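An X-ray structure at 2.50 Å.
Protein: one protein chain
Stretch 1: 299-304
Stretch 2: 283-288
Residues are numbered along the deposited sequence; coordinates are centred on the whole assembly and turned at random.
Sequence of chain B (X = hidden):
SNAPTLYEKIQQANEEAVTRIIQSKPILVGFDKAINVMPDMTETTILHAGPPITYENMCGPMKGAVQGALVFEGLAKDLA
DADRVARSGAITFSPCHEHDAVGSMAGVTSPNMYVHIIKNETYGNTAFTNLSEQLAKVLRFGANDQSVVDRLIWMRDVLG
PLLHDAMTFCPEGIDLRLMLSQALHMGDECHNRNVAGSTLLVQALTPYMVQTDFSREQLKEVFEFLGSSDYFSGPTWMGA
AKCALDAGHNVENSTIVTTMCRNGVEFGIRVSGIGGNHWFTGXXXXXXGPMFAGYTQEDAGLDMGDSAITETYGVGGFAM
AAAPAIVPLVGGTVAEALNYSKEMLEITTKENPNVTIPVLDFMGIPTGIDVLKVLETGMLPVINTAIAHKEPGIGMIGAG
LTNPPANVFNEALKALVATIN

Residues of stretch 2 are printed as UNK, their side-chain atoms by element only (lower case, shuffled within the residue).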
# COMPACT_ATOMS: atom_id res chain seq x y z
N ASP B 299 -10.15 29.05 13.30
CA ASP B 299 -9.24 29.44 12.25
C ASP B 299 -9.75 28.93 10.91
O ASP B 299 -9.42 29.48 9.86
CB ASP B 299 -7.83 28.90 12.52
CG ASP B 299 -7.24 29.42 13.83
OD1 ASP B 299 -7.78 29.07 14.90
OD2 ASP B 299 -6.23 30.16 13.79
N ALA B 300 -10.58 27.88 10.97
CA ALA B 300 -10.99 27.11 9.79
C ALA B 300 -11.92 27.85 8.82
O ALA B 300 -12.70 28.71 9.23
CB ALA B 300 -11.65 25.83 10.23
N GLY B 301 -11.82 27.49 7.55
CA GLY B 301 -12.75 27.97 6.54
C GLY B 301 -13.89 26.98 6.38
O GLY B 301 -13.85 25.88 6.93
N LEU B 302 -14.91 27.38 5.63
CA LEU B 302 -15.98 26.45 5.26
C LEU B 302 -15.51 25.41 4.21
O LEU B 302 -14.66 25.70 3.37
CB LEU B 302 -17.21 27.21 4.74
CG LEU B 302 -17.75 28.37 5.59
CD1 LEU B 302 -17.97 29.62 4.75
CD2 LEU B 302 -19.03 28.01 6.34
N ASP B 303 -16.06 24.20 4.31
CA ASP B 303 -15.89 23.14 3.34
C ASP B 303 -15.58 23.63 1.92
O ASP B 303 -16.34 24.39 1.33
CB ASP B 303 -17.17 22.31 3.33
CG ASP B 303 -16.98 20.92 2.77
OD1 ASP B 303 -15.88 20.30 2.94
OD2 ASP B 303 -17.96 20.43 2.15
N MSE B 304 -14.47 23.17 1.35
CA MSE B 304 -14.09 23.62 0.01
C MSE B 304 -13.33 22.56 -0.80
O MSE B 304 -12.39 21.95 -0.31
CB MSE B 304 -13.23 24.89 0.13
CG MSE B 304 -12.89 25.57 -1.20
SE MSE B 304 -11.53 26.99 -1.02
CE MSE B 304 -10.17 25.93 -0.09
N UNK B 283 -25.58 26.35 1.85
CA UNK B 283 -24.44 26.87 2.57
C UNK B 283 -23.42 25.77 2.82
O UNK B 283 -23.77 24.68 3.29
c UNK B 283 -26.77 26.28 2.70
c UNK B 283 -26.54 27.42 3.64
c UNK B 283 -25.05 27.31 3.90
N UNK B 284 -22.16 26.03 2.49
CA UNK B 284 -21.11 25.09 2.84
C UNK B 284 -20.97 25.09 4.38
O UNK B 284 -21.22 26.11 5.02
c UNK B 284 -19.81 25.47 2.17
N UNK B 285 -20.56 23.95 4.94
CA UNK B 285 -20.56 23.69 6.37
C UNK B 285 -19.16 23.69 7.01
O UNK B 285 -18.15 23.60 6.31
c UNK B 285 -21.17 22.31 6.58
n UNK B 285 -24.17 23.98 5.99
c UNK B 285 -22.56 22.19 6.00
c UNK B 285 -23.51 23.09 6.72
o UNK B 285 -23.63 23.01 7.93
N UNK B 286 -19.09 23.77 8.33
CA UNK B 286 -17.81 23.65 9.01
C UNK B 286 -17.42 22.21 8.97
O UNK B 286 -18.29 21.34 8.92
n UNK B 286 -15.53 26.21 11.41
c UNK B 286 -18.31 25.97 12.06
n UNK B 286 -17.55 27.21 11.91
n UNK B 286 -15.68 28.48 11.50
c UNK B 286 -17.90 24.08 10.47
c UNK B 286 -16.25 27.30 11.61
c UNK B 286 -18.69 25.35 10.72
N UNK B 287 -16.12 21.95 8.97
CA UNK B 287 -15.57 20.61 9.11
C UNK B 287 -14.98 20.48 10.50
O UNK B 287 -13.97 21.11 10.80
c UNK B 287 -14.60 21.25 6.90
c UNK B 287 -14.42 20.41 8.14
c UNK B 287 -14.29 18.95 7.76
N UNK B 288 -15.58 19.67 11.36
CA UNK B 288 -15.06 19.56 12.73
C UNK B 288 -14.29 18.25 12.95
O UNK B 288 -14.75 17.18 12.57
c UNK B 288 -17.14 20.90 13.41
c UNK B 288 -17.35 18.45 15.69
c UNK B 288 -16.15 19.80 13.83
c UNK B 288 -16.87 18.50 14.21

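Position 283 carries three side-chain carbons that close a five-membered ring onto its own backbone nitrogen, an arrangement unique to proline. The ring stays clear of stretch 1 and takes no part in the contact. This is Pro283.

At position 284 a single carbon follows CA. It points toward stretch 1 and packs against Leu302, with its CB 4.0 Å from CB of Leu302; it also lies 3.7 Å from the backbone O of Asp303. A lone CB identifies Ala284. Its backbone is engaged as well: CD2 of Leu302 approaches O of Ala284 to 3.2 Å, a tight van der Waals approach.

Position 285 has three carbons in an unbranched run, the third bearing one oxygen and one nitrogen. Its CA-to-CB bond points away from stretch 1, and what the position offers there is its carbonyl: N of Asp303 donates a hydrogen bond to O of residue 285 at 3.0 Å, with a nearly linear angle of 164°. The chain length and terminal amide fit glutamine, Gln285. The side chain, with chi1 and chi2 both m, folds back along its own stretch so that NE2 of Gln285 donates a hydrogen bond to O of Pro283 at 2.8 Å.

Position 286 shows three carbons, a nitrogen, and then a carbon holding two further nitrogens. Although CB points away, the end of the chain comes nearer to stretch 1, where one terminal nitrogen approaches O of Ala300 and the other CB of Ala300. The group is the guanidinium of arginine, Arg286. Its NH2 lies 3.8 Å from O of Ala300, and NH1 of Arg286 is 4.1 Å from CB of Ala300. The carbonyl is oblique to the guanidinium and the separation is long, so this is contact without a hydrogen bond.

At position 287 one carbon carries two others. CB points toward stretch 1, and one arm of the fork approaches N and OD1 of Asp303. The short fork is that of valine, Val287; its CG2 reaches within 4.2 Å of N of Asp303 and 4.3 Å of OD1 of Asp303.

Position 288 has four carbons, forked at the first, with one arm two carbons long. Its side chain is out of reach of stretch 1. This is Ile288.

The contact thus turns on one backbone hydrogen bond, from Asp303 to Gln285, which ties together two segments lacking regular secondary structure across the touching residues. Ala284 and Val287 both point toward stretch 1, where the former packs against Leu302 and the latter approaches Asp303, while Arg286 extends the contact to Ala300. With end-to-end directions 126° apart, the segments bury a modest 354 Å².

Stretch 2 (283-288) PAQRVI
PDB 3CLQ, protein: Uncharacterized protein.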